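Local coordinates for protein putative GntR-family transcriptional regulator (Bordetella bronchiseptica RB50, PDB 3CNV) that probably binds a small effector molecule through its UTRA domain, as in related GntR-family regulators, and so controls transcription by an attached DNA-binding region, at residues C[124-129]-C[149-154]; C[61-66]-C[118-123]; C[108-113]-C[128-133]; C[5-10]-C[157-162]. All coordinates share one frame; numbering follows the deposited sequence.

In the fold
Three of the four contacts gather on the six-stranded antiparallel sheet of the UTRA domain. Contacts 1 and 3 lie about 7 Å apart (centre to centre) and share Leu128 and Leu129 of strand 127-137, one joining it to strand 141-150, the other to the outermost strand 102-111. Contact 2, about 8 Å from contact 1, sets helix 117-120 against strand 59-69; this helix lies in the connection from strand 102-111 to strand 127-137. Contact 4 lies farther off, 16 to 19 Å from the others, yet Leu8 and Tyr157 pack on them. It pairs the chain's two ends in a two-stranded sheet that a strand of the second subunit extends; contacts 1 and 3 also meet that subunit.

Contact 1: residues C[124-129]-C[149-154]; sequences PGRPLL and LYLTDH
Arg126 reaches Leu151 with the tip of its side chain, CD1 of the leucine lying over one face of the guanidinium, 3.6 Å from NH1. CG of the arginine stands anti to the backbone N (chi1 170°), and bends further out carry the head over the methyl. Asp153 CB comes up at the edge of the same group; the carboxylate is turned 77° from it, and its OD1 lies 4.1 Å from NH1, opposite charges beyond salt-bridge range. A water accepts a hydrogen bond from Thr152 N and lies doubtfully close to Pro127 O, where the two backbones diverge. Leu128 spreads its methyls over two neighbours: CD2 is 3.9 Å from Leu151 CD1, while CD1 meets Leu149 CB. Leu129 forms an antiparallel hydrogen-bonded pair with Tyr150: each N donates to the other's O, both bonds 2.9 Å long. On the face these two side chains share, Leu129 CB packs against Tyr150 CB and Thr152 CG2. This is the open end of the hairpin formed by strands 127-137 and 141-150; Leu120 of helix 117-120 covers Leu128, strand 59-69 continues the sheet beyond Leu149 and Leu151, and Leu129 meets Leu129 of the second subunit.

Contact 2: residues C[61-66]-C[118-123]; sequences TVIDDL and PLLGVE
Ile63 and Leu120 lie alongside one another with their side chains running antiparallel, CG1 of the isoleucine 3.8 Å from CD2 of the leucine. Ile63 places CG1 there by setting it anti to its own carbonyl carbon (chi1 -54°). Its CD1 lies 3.6 Å from CB of Leu119, whose side chain it crosses at about a right angle. CG1 thus lies chiefly against Leu120 and CD1 against Leu119. Leu120 has a second task for CD2, which rests on the strand backbone at the peptide joining Thr61 and Val62, 3.6 Å from both Thr61 C and Val62 N. The side chains of those two residues point away from the helix.

That peptide belongs to a classic beta bulge, in which Thr61 and Val62 both face Leu54 of strand 46-56. Farther out, Ile116 also packs on Ile63, and Gln53 NE2 donates a hydrogen bond to Leu119 O, tying the short, weakly bonded helix to the neighbouring strand of the sheet. Gly121, with a positive phi of 76°, is where the chain leaves helical geometry and heads for strand 127-137.

No hydrogen bond joins the two segments. Within this pair, helix 117-120 is therefore held against strand 59-69 by van der Waals packing, of side chains on each other and of a methyl on a peptide, and the polar tie through Gln53 comes from the adjoining strand 46-56.

Contact 3: residues C[108-113]-C[128-133]; sequences RAVAAS and LLQVDR
Asp132 OD2 is gripped by two donors. In the conformer described, Arg108 NH1 reaches it across the strands in a salt bridge of 2.8 Å, the oxygen lying at the edge of the guanidinium near its plane, and Gln130 NE2 donates to it along its own strand at 2.9 Å. The second bond is bent, 133° at the hydrogen, and arrives on the syn side of the carboxylate, somewhat out of its plane. Carboxylate and guanidinium planes are turned 45° apart. Arg108 and Gln130 lie side by side and point the same way, NE2 resting 3.7 Å from the arginine CD; Gln130 gets there with CG anti to its backbone N (chi1 174°) and an extended chain. Arg108's other terminal nitrogen, NH2, forms a salt bridge with Asp11 of the second subunit, so this conformer can join carboxylates of two chains.

Beneath these side chains, strands 102-111 and 127-137 run antiparallel at the margin of the six-stranded sheet. Arg108 with Gln130 and Val110 with Leu128 are hydrogen-bonded pairs, each closed by two N-H...O bonds, and Ala109 with Leu129 is the non-hydrogen-bonded pair between them. The shortest of the four bonds, Gln130 N to Arg108 O, measures 2.7 Å.

Val110 shares the face of Arg108 and Gln130; it crosses the glutamine at about a right angle, CG1 lying 4.0 Å from Gln130 OE1. Past the strand end, Ala112 sets CB 3.6 Å from Leu128 CD1. On the reverse face Ala109 CB packs against Leu128 of the second subunit, while its N-H, turned away from strand 127-137, donates to Thr152 OG1 of that chain.

Contact 4: residues C[5-10]-C[157-162]; sequences FLRLAP and YRNSLN
Arg7 lays its CB over the centre of the Tyr157 ring, a CH-pi contact with the carbon 3.6 Å from the centroid and only 7° off the ring normal. The tyrosine OH is bound to Glu105 of strand 102-111. Three hydrogen bonds follow. Arg158 N donates almost straight to Arg7 O, beside the non-hydrogen-bonded pair of Leu8 with Tyr157. Arg7 NH1 serves two acceptors: Arg158 O at 3.1 Å, met on a lone pair, and Asn159 OD1 at 3.0 Å, close to the guanidinium plane. A water accepts from Arg7 NH2 and also lies near Asn159 OD1.

The two arginines come together despite their like charge. Arg158, extended from CG to NE, crosses Arg7 at about a right angle; Arg7 CD lies over one face of its guanidinium, the two guanidinium planes are 9° apart, and Arg7 NE and Arg158 NH1 are 3.6 Å apart.

Strand 155-161 also pairs antiparallel with a strand of the second subunit, so the sheet runs on across the interface. Arg158 NH1 is hydrogen-bonded to Asn162 O, part of the C-terminal carboxylate of a third subunit; this negative charge beside the paired cations probably offsets part of their repulsion.

Contact 1: residues C[124-129]-C[149-154]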
loop_
_atom_site.group_PDB
_atom_site.type_symbol
_atom_site.label_atom_id
_atom_site.label_comp_id
_atom_site.label_asym_id
_atom_site.label_seq_id
_atom_site.Cartn_x
_atom_site.Cartn_y
_atom_site.Cartn_z
ATOM N N PRO C 124 29.984 -7.659 13.907
ATOM C CA PRO C 124 28.786 -7.952 14.700
ATOM C C PRO C 124 28.319 -6.750 15.516
ATOM O O PRO C 124 29.120 -5.940 16.022
ATOM C CB PRO C 124 29.239 -9.116 15.603
ATOM C CG PRO C 124 30.447 -9.677 14.949
ATOM C CD PRO C 124 31.117 -8.529 14.260
ATOM N N GLY C 125 27.022 -6.621 15.643
ATOM C CA GLY C 125 26.455 -5.460 16.342
ATOM C C GLY C 125 25.964 -4.378 15.411
ATOM O O GLY C 125 25.160 -3.534 15.798
ATOM N N ARG C 126 26.408 -4.439 14.156
ATOM C CA ARG C 126 25.992 -3.455 13.106
ATOM C C ARG C 126 24.474 -3.424 12.953
ATOM O O ARG C 126 23.819 -4.492 12.894
ATOM C CB ARG C 126 26.621 -3.818 11.768
ATOM C CG ARG C 126 26.157 -3.100 10.564
ATOM C CD ARG C 126 26.546 -1.652 10.567
ATOM N NE ARG C 126 27.733 -1.506 9.784
ATOM C CZ ARG C 126 27.811 -0.854 8.642
ATOM N NH1 ARG C 126 26.792 -0.176 8.157
ATOM N NH2 ARG C 126 28.948 -0.838 8.025
ATOM N N PRO C 127 23.878 -2.216 12.951
ATOM C CA PRO C 127 22.405 -2.262 12.800
ATOM C C PRO C 127 21.972 -2.685 11.382
ATOM O O PRO C 127 22.559 -2.234 10.353
ATOM C CB PRO C 127 21.993 -0.827 13.052
ATOM C CG PRO C 127 23.032 -0.246 13.847
ATOM C CD PRO C 127 24.344 -0.890 13.403
ATOM N N LEU C 128 21.000 -3.599 11.374
ATOM C CA LEU C 128 20.403 -4.155 10.146
ATOM C C LEU C 128 18.887 -3.988 10.262
ATOM O O LEU C 128 18.311 -3.933 11.390
ATOM C CB LEU C 128 20.714 -5.657 9.974
ATOM C CG LEU C 128 22.161 -6.092 10.022
ATOM C CD1 LEU C 128 22.284 -7.678 9.952
ATOM C CD2 LEU C 128 22.966 -5.418 8.872
ATOM N N LEU C 129 18.274 -3.859 9.111
ATOM C CA LEU C 129 16.798 -3.814 8.952
ATOM C C LEU C 129 16.318 -5.258 8.763
ATOM O O LEU C 129 16.748 -5.974 7.866
ATOM C CB LEU C 129 16.360 -2.964 7.804
ATOM C CG LEU C 129 14.848 -2.889 7.515
ATOM C CD1 LEU C 129 14.090 -2.202 8.662
ATOM C CD2 LEU C 129 14.538 -2.267 6.198
ATOM N N LEU C 149 17.427 -9.813 6.200
ATOM C CA LEU C 149 18.259 -8.907 6.963
ATOM C C LEU C 149 19.006 -8.087 5.949
ATOM O O LEU C 149 19.777 -8.624 5.160
ATOM C CB LEU C 149 19.213 -9.669 7.922
ATOM C CG LEU C 149 18.621 -10.341 9.169
ATOM C CD1 LEU C 149 19.649 -11.424 9.590
ATOM C CD2 LEU C 149 18.322 -9.322 10.343
ATOM N N TYR C 150 18.792 -6.780 6.048
ATOM C CA TYR C 150 19.226 -5.812 5.081
ATOM C C TYR C 150 20.217 -4.880 5.711
ATOM O O TYR C 150 20.016 -4.313 6.788
ATOM C CB TYR C 150 18.056 -4.942 4.591
ATOM C CG TYR C 150 16.941 -5.635 3.838
ATOM C CD1 TYR C 150 16.342 -6.796 4.307
ATOM C CD2 TYR C 150 16.434 -5.083 2.693
ATOM C CE1 TYR C 150 15.253 -7.389 3.621
ATOM C CE2 TYR C 150 15.345 -5.679 1.980
ATOM C CZ TYR C 150 14.782 -6.846 2.455
ATOM O OH TYR C 150 13.733 -7.380 1.763
ATOM N N LEU C 151 21.305 -4.701 4.991
ATOM C CA LEU C 151 22.308 -3.680 5.350
ATOM C C LEU C 151 21.894 -2.414 4.572
ATOM O O LEU C 151 21.922 -2.375 3.364
ATOM C CB LEU C 151 23.696 -4.112 4.932
ATOM C CG LEU C 151 24.794 -3.089 5.145
ATOM C CD1 LEU C 151 24.952 -2.919 6.697
ATOM C CD2 LEU C 151 26.060 -3.554 4.441
ATOM N N THR C 152 21.436 -1.417 5.306
ATOM C CA THR C 152 20.828 -0.217 4.736
ATOM C C THR C 152 21.775 0.967 4.720
ATOM O O THR C 152 21.373 2.093 4.942
ATOM C CB THR C 152 19.501 0.143 5.467
ATOM O OG1 THR C 152 19.746 0.333 6.852
ATOM C CG2 THR C 152 18.545 -0.925 5.331
ATOM N N ASP C 153 23.035 0.722 4.434
ATOM C CA ASP C 153 23.969 1.817 4.382
ATOM C C ASP C 153 23.987 2.589 3.030
ATOM O O ASP C 153 24.357 3.754 2.976
ATOM C CB ASP C 153 25.384 1.413 4.929
ATOM C CG ASP C 153 26.146 0.412 4.054
ATOM O OD1 ASP C 153 27.423 0.329 4.172
ATOM O OD2 ASP C 153 25.473 -0.321 3.284
ATOM N N HIS C 154 23.600 1.939 1.952
ATOM C CA HIS C 154 23.625 2.570 0.625
ATOM C C HIS C 154 22.271 2.443 -0.030
ATOM O O HIS C 154 22.056 2.902 -1.139
ATOM C CB HIS C 154 24.578 1.816 -0.267
ATOM C CG HIS C 154 26.012 1.941 0.149
ATOM N ND1 HIS C 154 26.689 3.138 0.136
ATOM C CD2 HIS C 154 26.905 1.004 0.531
ATOM C CE1 HIS C 154 27.941 2.935 0.518
ATOM N NE2 HIS C 154 28.090 1.644 0.771
HETATM O O HOH W 1 21.911 -1.032 8.205
#

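Contact 2: residues C[61-66]-C[118-123]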
loop_
_atom_site.group_PDB
_atom_site.type_symbol
_atom_site.label_atom_id
_atom_site.label_comp_id
_atom_site.label_asym_id
_atom_site.label_seq_id
_atom_site.Cartn_x
_atom_site.Cartn_y
_atom_site.Cartn_z
ATOM N N THR C 61 24.081 -7.129 0.444
ATOM C CA THR C 61 23.103 -6.186 0.946
ATOM C C THR C 61 21.974 -6.847 1.748
ATOM O O THR C 61 21.515 -6.283 2.750
ATOM C CB THR C 61 22.574 -5.380 -0.294
ATOM O OG1 THR C 61 23.673 -4.604 -0.796
ATOM C CG2 THR C 61 21.432 -4.421 0.032
ATOM N N VAL C 62 21.621 -8.069 1.349
ATOM C CA VAL C 62 20.551 -8.851 2.003
ATOM C C VAL C 62 20.953 -10.294 2.242
ATOM O O VAL C 62 21.521 -10.950 1.373
ATOM C CB VAL C 62 19.189 -8.778 1.143
ATOM C CG1 VAL C 62 18.026 -9.390 1.866
ATOM C CG2 VAL C 62 18.849 -7.330 0.769
ATOM N N ILE C 63 20.602 -10.792 3.420
ATOM C CA ILE C 63 20.576 -12.217 3.679
ATOM C C ILE C 63 19.125 -12.607 3.973
ATOM O O ILE C 63 18.467 -12.074 4.893
ATOM C CB ILE C 63 21.529 -12.711 4.830
ATOM C CG1 ILE C 63 22.953 -12.270 4.609
ATOM C CG2 ILE C 63 21.419 -14.270 5.041
ATOM C CD1 ILE C 63 23.734 -13.013 3.503
ATOM N N ASP C 64 18.596 -13.432 3.078
ATOM C CA ASP C 64 17.210 -13.927 3.168
ATOM C C ASP C 64 17.219 -15.396 3.588
ATOM O O ASP C 64 17.970 -16.206 3.039
ATOM C CB ASP C 64 16.490 -13.889 1.838
ATOM C CG ASP C 64 15.984 -12.539 1.425
ATOM O OD1 ASP C 64 15.546 -11.764 2.324
ATOM O OD2 ASP C 64 15.961 -12.284 0.143
ATOM N N ASP C 65 16.388 -15.722 4.557
ATOM C CA ASP C 65 16.052 -17.112 4.911
ATOM C C ASP C 65 14.594 -17.279 4.510
ATOM O O ASP C 65 13.761 -16.489 4.918
ATOM C CB ASP C 65 16.195 -17.446 6.405
ATOM C CG ASP C 65 17.634 -17.629 6.839
ATOM O OD1 ASP C 65 18.417 -18.155 6.049
ATOM O OD2 ASP C 65 17.980 -17.267 7.983
ATOM N N LEU C 66 14.291 -18.360 3.817
ATOM C CA LEU C 66 12.925 -18.646 3.297
ATOM C C LEU C 66 12.529 -20.028 3.768
ATOM O O LEU C 66 13.343 -20.931 3.859
ATOM C CB LEU C 66 12.938 -18.702 1.733
ATOM C CG LEU C 66 13.145 -17.582 0.766
ATOM C CD1 LEU C 66 14.606 -17.073 0.723
ATOM C CD2 LEU C 66 12.637 -18.145 -0.548
ATOM N N PRO C 118 29.493 -11.541 8.967
ATOM C CA PRO C 118 30.470 -11.742 7.886
ATOM C C PRO C 118 29.820 -11.993 6.515
ATOM O O PRO C 118 30.429 -11.794 5.488
ATOM C CB PRO C 118 31.267 -12.969 8.339
ATOM C CG PRO C 118 30.399 -13.677 9.339
ATOM C CD PRO C 118 29.461 -12.661 9.933
ATOM N N LEU C 119 28.558 -12.385 6.500
ATOM C CA LEU C 119 27.895 -12.601 5.220
ATOM C C LEU C 119 27.493 -11.259 4.553
ATOM O O LEU C 119 27.166 -11.213 3.358
ATOM C CB LEU C 119 26.694 -13.520 5.400
ATOM C CG LEU C 119 26.989 -14.885 6.003
ATOM C CD1 LEU C 119 25.665 -15.632 6.242
ATOM C CD2 LEU C 119 27.954 -15.676 5.071
ATOM N N LEU C 120 27.473 -10.192 5.347
ATOM C CA LEU C 120 27.140 -8.833 4.870
ATOM C C LEU C 120 28.326 -7.900 4.859
ATOM O O LEU C 120 28.250 -6.737 4.436
ATOM C CB LEU C 120 25.981 -8.236 5.677
ATOM C CG LEU C 120 24.608 -8.888 5.387
ATOM C CD1 LEU C 120 23.515 -8.286 6.290
ATOM C CD2 LEU C 120 24.159 -8.747 3.882
ATOM N N GLY C 121 29.433 -8.449 5.285
ATOM C CA GLY C 121 30.722 -7.744 5.293
ATOM C C GLY C 121 30.839 -6.730 6.396
ATOM O O GLY C 121 31.532 -5.747 6.259
ATOM N N VAL C 122 30.128 -6.970 7.484
ATOM C CA VAL C 122 30.105 -6.023 8.603
ATOM C C VAL C 122 30.515 -6.628 9.925
ATOM O O VAL C 122 30.644 -7.808 10.074
ATOM C CB VAL C 122 28.681 -5.407 8.783
ATOM C CG1 VAL C 122 28.221 -4.727 7.498
ATOM C CG2 VAL C 122 27.623 -6.473 9.193
ATOM N N GLU C 123 30.659 -5.775 10.912
ATOM C CA GLU C 123 31.044 -6.210 12.252
ATOM C C GLU C 123 29.828 -6.656 13.041
ATOM O O GLU C 123 28.756 -6.104 12.899
ATOM C CB GLU C 123 31.777 -5.071 13.012
ATOM C CG GLU C 123 30.823 -3.969 13.496
ATOM C CD GLU C 123 30.337 -2.901 12.431
ATOM O OE1 GLU C 123 30.534 -3.044 11.142
ATOM O OE2 GLU C 123 29.745 -1.898 12.964
#

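Contact 3: residues C[108-113]-C[128-133]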
loop_
_atom_site.group_PDB
_atom_site.type_symbol
_atom_site.label_atom_id
_atom_site.label_comp_id
_atom_site.label_asym_id
_atom_site.label_seq_id
_atom_site.Cartn_x
_atom_site.Cartn_y
_atom_site.Cartn_z
ATOM N N ARG C 108 11.725 -4.405 11.783
ATOM C CA ARG C 108 12.455 -4.004 13.000
ATOM C C ARG C 108 13.933 -3.739 12.715
ATOM O O ARG C 108 14.470 -4.155 11.698
ATOM C CB ARG C 108 12.249 -5.018 14.155
ATOM C CG ARG C 108 12.019 -6.515 13.804
ATOM C CD ARG C 108 11.805 -7.532 15.020
ATOM N NE ARG C 108 10.407 -7.724 15.448
ATOM C CZ ARG C 108 9.500 -8.494 14.845
ATOM N NH1 ARG C 108 9.787 -9.176 13.775
ATOM N NH2 ARG C 108 8.300 -8.595 15.336
ATOM N N ALA C 109 14.571 -3.008 13.618
ATOM C CA ALA C 109 16.029 -2.848 13.560
ATOM C C ALA C 109 16.640 -3.739 14.594
ATOM O O ALA C 109 16.194 -3.779 15.754
ATOM C CB ALA C 109 16.510 -1.375 13.763
ATOM N N VAL C 110 17.633 -4.470 14.135
ATOM C CA VAL C 110 18.348 -5.402 14.944
ATOM C C VAL C 110 19.864 -5.222 14.790
ATOM O O VAL C 110 20.328 -4.557 13.896
ATOM C CB VAL C 110 17.924 -6.872 14.567
ATOM C CG1 VAL C 110 16.373 -7.066 14.728
ATOM C CG2 VAL C 110 18.396 -7.268 13.200
ATOM N N ALA C 111 20.607 -5.794 15.728
ATOM C CA ALA C 111 22.088 -5.949 15.632
ATOM C C ALA C 111 22.492 -7.177 14.815
ATOM O O ALA C 111 21.924 -8.241 14.932
ATOM C CB ALA C 111 22.715 -5.991 17.072
ATOM N N ALA C 112 23.446 -6.979 13.917
ATOM C CA ALA C 112 24.083 -8.073 13.162
ATOM C C ALA C 112 24.689 -9.093 14.099
ATOM O O ALA C 112 25.491 -8.782 14.974
ATOM C CB ALA C 112 25.110 -7.533 12.164
ATOM N N SER C 113 24.184 -10.308 13.966
ATOM C CA SER C 113 24.641 -11.458 14.760
ATOM C C SER C 113 26.029 -11.888 14.308
ATOM O O SER C 113 26.510 -11.553 13.205
ATOM C CB SER C 113 23.692 -12.648 14.645
ATOM O OG SER C 113 23.747 -13.169 13.318
ATOM N N LEU C 128 21.000 -3.599 11.374
ATOM C CA LEU C 128 20.403 -4.155 10.146
ATOM C C LEU C 128 18.887 -3.988 10.262
ATOM O O LEU C 128 18.311 -3.933 11.390
ATOM C CB LEU C 128 20.714 -5.657 9.974
ATOM C CG LEU C 128 22.161 -6.092 10.022
ATOM C CD1 LEU C 128 22.284 -7.678 9.952
ATOM C CD2 LEU C 128 22.966 -5.418 8.872
ATOM N N LEU C 129 18.274 -3.859 9.111
ATOM C CA LEU C 129 16.798 -3.814 8.952
ATOM C C LEU C 129 16.318 -5.258 8.763
ATOM O O LEU C 129 16.748 -5.974 7.866
ATOM C CB LEU C 129 16.360 -2.964 7.804
ATOM C CG LEU C 129 14.848 -2.889 7.515
ATOM C CD1 LEU C 129 14.090 -2.202 8.662
ATOM C CD2 LEU C 129 14.538 -2.267 6.198
ATOM N N GLN C 130 15.523 -5.709 9.718
ATOM C CA GLN C 130 14.930 -7.044 9.624
ATOM C C GLN C 130 13.506 -6.905 9.097
ATOM O O GLN C 130 12.680 -6.140 9.608
ATOM C CB GLN C 130 15.006 -7.802 10.946
ATOM C CG GLN C 130 14.270 -9.154 10.963
ATOM C CD GLN C 130 14.522 -9.948 12.258
ATOM O OE1 GLN C 130 15.646 -10.303 12.566
ATOM N NE2 GLN C 130 13.494 -10.143 13.034
ATOM N N VAL C 131 13.259 -7.616 8.013
ATOM C CA VAL C 131 11.957 -7.670 7.335
ATOM C C VAL C 131 11.453 -9.131 7.439
ATOM O O VAL C 131 11.930 -10.045 6.768
ATOM C CB VAL C 131 12.012 -7.218 5.843
ATOM C CG1 VAL C 131 10.574 -7.236 5.208
ATOM C CG2 VAL C 131 12.682 -5.769 5.670
ATOM N N ASP C 132 10.483 -9.352 8.310
ATOM C CA ASP C 132 9.842 -10.658 8.408
ATOM C C ASP C 132 8.540 -10.690 7.583
ATOM O O ASP C 132 7.600 -9.970 7.882
ATOM C CB ASP C 132 9.532 -10.980 9.895
ATOM C CG ASP C 132 10.792 -11.329 10.700
ATOM O OD1 ASP C 132 11.650 -12.081 10.184
ATOM O OD2 ASP C 132 10.959 -10.810 11.834
ATOM N N ARG C 133 8.487 -11.545 6.574
ATOM C CA ARG C 133 7.383 -11.574 5.591
ATOM C C ARG C 133 6.646 -12.920 5.596
ATOM O O ARG C 133 7.265 -13.995 5.655
ATOM C CB ARG C 133 7.979 -11.341 4.201
ATOM C CG ARG C 133 6.949 -11.237 3.079
ATOM C CD ARG C 133 7.533 -11.137 1.712
ATOM N NE ARG C 133 8.433 -10.003 1.618
ATOM C CZ ARG C 133 9.482 -9.854 0.827
ATOM N NH1 ARG C 133 9.853 -10.785 -0.000
ATOM N NH2 ARG C 133 10.162 -8.729 0.900
#

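Contact 4: residues C[5-10]-C[157-162]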
loop_
_atom_site.group_PDB
_atom_site.type_symbol
_atom_site.label_atom_id
_atom_site.label_comp_id
_atom_site.label_asym_id
_atom_site.label_seq_id
_atom_site.Cartn_x
_atom_site.Cartn_y
_atom_site.Cartn_z
ATOM N N PHE C 5 8.329 -8.123 -4.443
ATOM C CA PHE C 5 8.091 -7.456 -3.145
ATOM C C PHE C 5 9.206 -6.623 -2.629
ATOM O O PHE C 5 9.024 -5.818 -1.722
ATOM C CB PHE C 5 7.755 -8.442 -2.047
ATOM C CG PHE C 5 6.431 -9.107 -2.205
ATOM C CD1 PHE C 5 5.281 -8.362 -2.326
ATOM C CD2 PHE C 5 6.326 -10.490 -2.132
ATOM C CE1 PHE C 5 4.092 -8.950 -2.421
ATOM C CE2 PHE C 5 5.040 -11.109 -2.201
ATOM C CZ PHE C 5 3.957 -10.344 -2.392
ATOM N N LEU C 6 10.366 -6.796 -3.228
ATOM C CA LEU C 6 11.598 -6.144 -2.739
ATOM C C LEU C 6 11.472 -4.645 -2.796
ATOM O O LEU C 6 11.221 -4.126 -3.869
ATOM C CB LEU C 6 12.807 -6.632 -3.594
ATOM C CG LEU C 6 14.184 -6.135 -3.101
ATOM C CD1 LEU C 6 14.491 -6.758 -1.768
ATOM C CD2 LEU C 6 15.290 -6.444 -4.087
ATOM N N ARG C 7 11.732 -3.946 -1.672
ATOM C CA ARG C 7 11.526 -2.493 -1.593
ATOM C C ARG C 7 12.853 -1.744 -1.436
ATOM O O ARG C 7 12.916 -0.551 -1.229
ATOM C CB ARG C 7 10.596 -2.148 -0.403
ATOM C CG ARG C 7 9.199 -2.564 -0.562
ATOM C CD ARG C 7 8.594 -1.965 -1.839
ATOM N NE ARG C 7 7.248 -2.364 -1.787
ATOM C CZ ARG C 7 6.380 -1.935 -0.861
ATOM N NH1 ARG C 7 6.771 -1.071 0.103
ATOM N NH2 ARG C 7 5.147 -2.421 -0.864
ATOM N N LEU C 8 13.938 -2.478 -1.644
ATOM C CA LEU C 8 15.270 -1.863 -1.640
ATOM C C LEU C 8 15.449 -0.851 -2.775
ATOM O O LEU C 8 15.090 -1.076 -3.935
ATOM C CB LEU C 8 16.371 -2.908 -1.665
ATOM C CG LEU C 8 16.979 -3.272 -0.303
ATOM C CD1 LEU C 8 18.352 -3.740 -0.598
ATOM C CD2 LEU C 8 17.105 -2.120 0.712
ATOM N N ALA C 9 15.921 0.321 -2.396
ATOM C CA ALA C 9 16.156 1.398 -3.336
ATOM C C ALA C 9 17.435 2.100 -2.974
ATOM O O ALA C 9 17.770 2.219 -1.782
ATOM C CB ALA C 9 15.004 2.380 -3.316
ATOM N N PRO C 10 18.184 2.573 -3.993
ATOM C CA PRO C 10 19.410 3.199 -3.599
ATOM C C PRO C 10 19.242 4.577 -3.037
ATOM O O PRO C 10 18.307 5.306 -3.384
ATOM C CB PRO C 10 20.243 3.279 -4.937
ATOM C CG PRO C 10 19.257 3.270 -6.008
ATOM C CD PRO C 10 18.093 2.402 -5.466
ATOM N N TYR C 157 14.626 0.998 2.415
ATOM C CA TYR C 157 13.344 0.367 2.083
ATOM C C TYR C 157 12.318 1.488 1.831
ATOM O O TYR C 157 12.014 2.253 2.678
ATOM C CB TYR C 157 12.940 -0.549 3.268
ATOM C CG TYR C 157 11.611 -1.214 3.230
ATOM C CD1 TYR C 157 11.542 -2.583 3.196
ATOM C CD2 TYR C 157 10.449 -0.506 3.294
ATOM C CE1 TYR C 157 10.378 -3.254 3.169
ATOM C CE2 TYR C 157 9.168 -1.196 3.246
ATOM C CZ TYR C 157 9.173 -2.580 3.214
ATOM O OH TYR C 157 7.963 -3.286 3.218
ATOM N N ARG C 158 11.813 1.525 0.621
ATOM C CA ARG C 158 10.860 2.527 0.127
ATOM C C ARG C 158 9.465 2.056 0.362
ATOM O O ARG C 158 9.152 0.913 0.078
ATOM C CB ARG C 158 11.071 2.816 -1.376
ATOM C CG ARG C 158 10.707 1.628 -2.289
ATOM C CD ARG C 158 10.969 1.932 -3.788
ATOM N NE ARG C 158 10.667 0.810 -4.668
ATOM C CZ ARG C 158 9.513 0.113 -4.706
ATOM N NH1 ARG C 158 8.490 0.340 -3.854
ATOM N NH2 ARG C 158 9.416 -0.862 -5.599
ATOM N N ASN C 159 8.634 2.919 0.931
ATOM C CA ASN C 159 7.252 2.567 1.211
ATOM C C ASN C 159 6.341 3.770 0.951
ATOM O O ASN C 159 6.544 4.828 1.551
ATOM C CB ASN C 159 7.027 2.110 2.678
ATOM C CG ASN C 159 5.705 1.328 2.868
ATOM O OD1 ASN C 159 5.188 0.672 1.939
ATOM N ND2 ASN C 159 5.227 1.317 4.103
ATOM N N SER C 160 5.302 3.568 0.142
ATOM C CA SER C 160 4.253 4.572 0.001
ATOM C C SER C 160 3.054 4.115 0.765
ATOM O O SER C 160 2.669 2.919 0.710
ATOM C CB SER C 160 3.818 4.757 -1.468
ATOM O OG SER C 160 4.849 5.419 -2.169
ATOM N N LEU C 161 2.439 5.080 1.420
ATOM C CA LEU C 161 1.293 4.809 2.279
ATOM C C LEU C 161 0.106 5.668 1.869
ATOM O O LEU C 161 0.248 6.848 1.633
ATOM C CB LEU C 161 1.618 5.180 3.725
ATOM C CG LEU C 161 2.760 4.492 4.471
ATOM C CD1 LEU C 161 4.151 5.112 4.052
ATOM C CD2 LEU C 161 2.514 4.776 5.943
ATOM N N ASN C 162 -1.058 5.032 1.892
ATOM C CA ASN C 162 -2.299 5.656 1.562
ATOM C C ASN C 162 -2.911 6.203 2.862
ATOM O O ASN C 162 -2.361 6.003 3.932
ATOM C CB ASN C 162 -3.241 4.666 0.933
ATOM C CG ASN C 162 -2.825 4.281 -0.498
ATOM O OD1 ASN C 162 -3.105 4.985 -1.402
ATOM N ND2 ASN C 162 -2.224 3.134 -0.665
ATOM O OXT ASN C 162 -3.942 6.909 2.849
HETATM O O HOH W 2 3.169 -1.322 1.230
#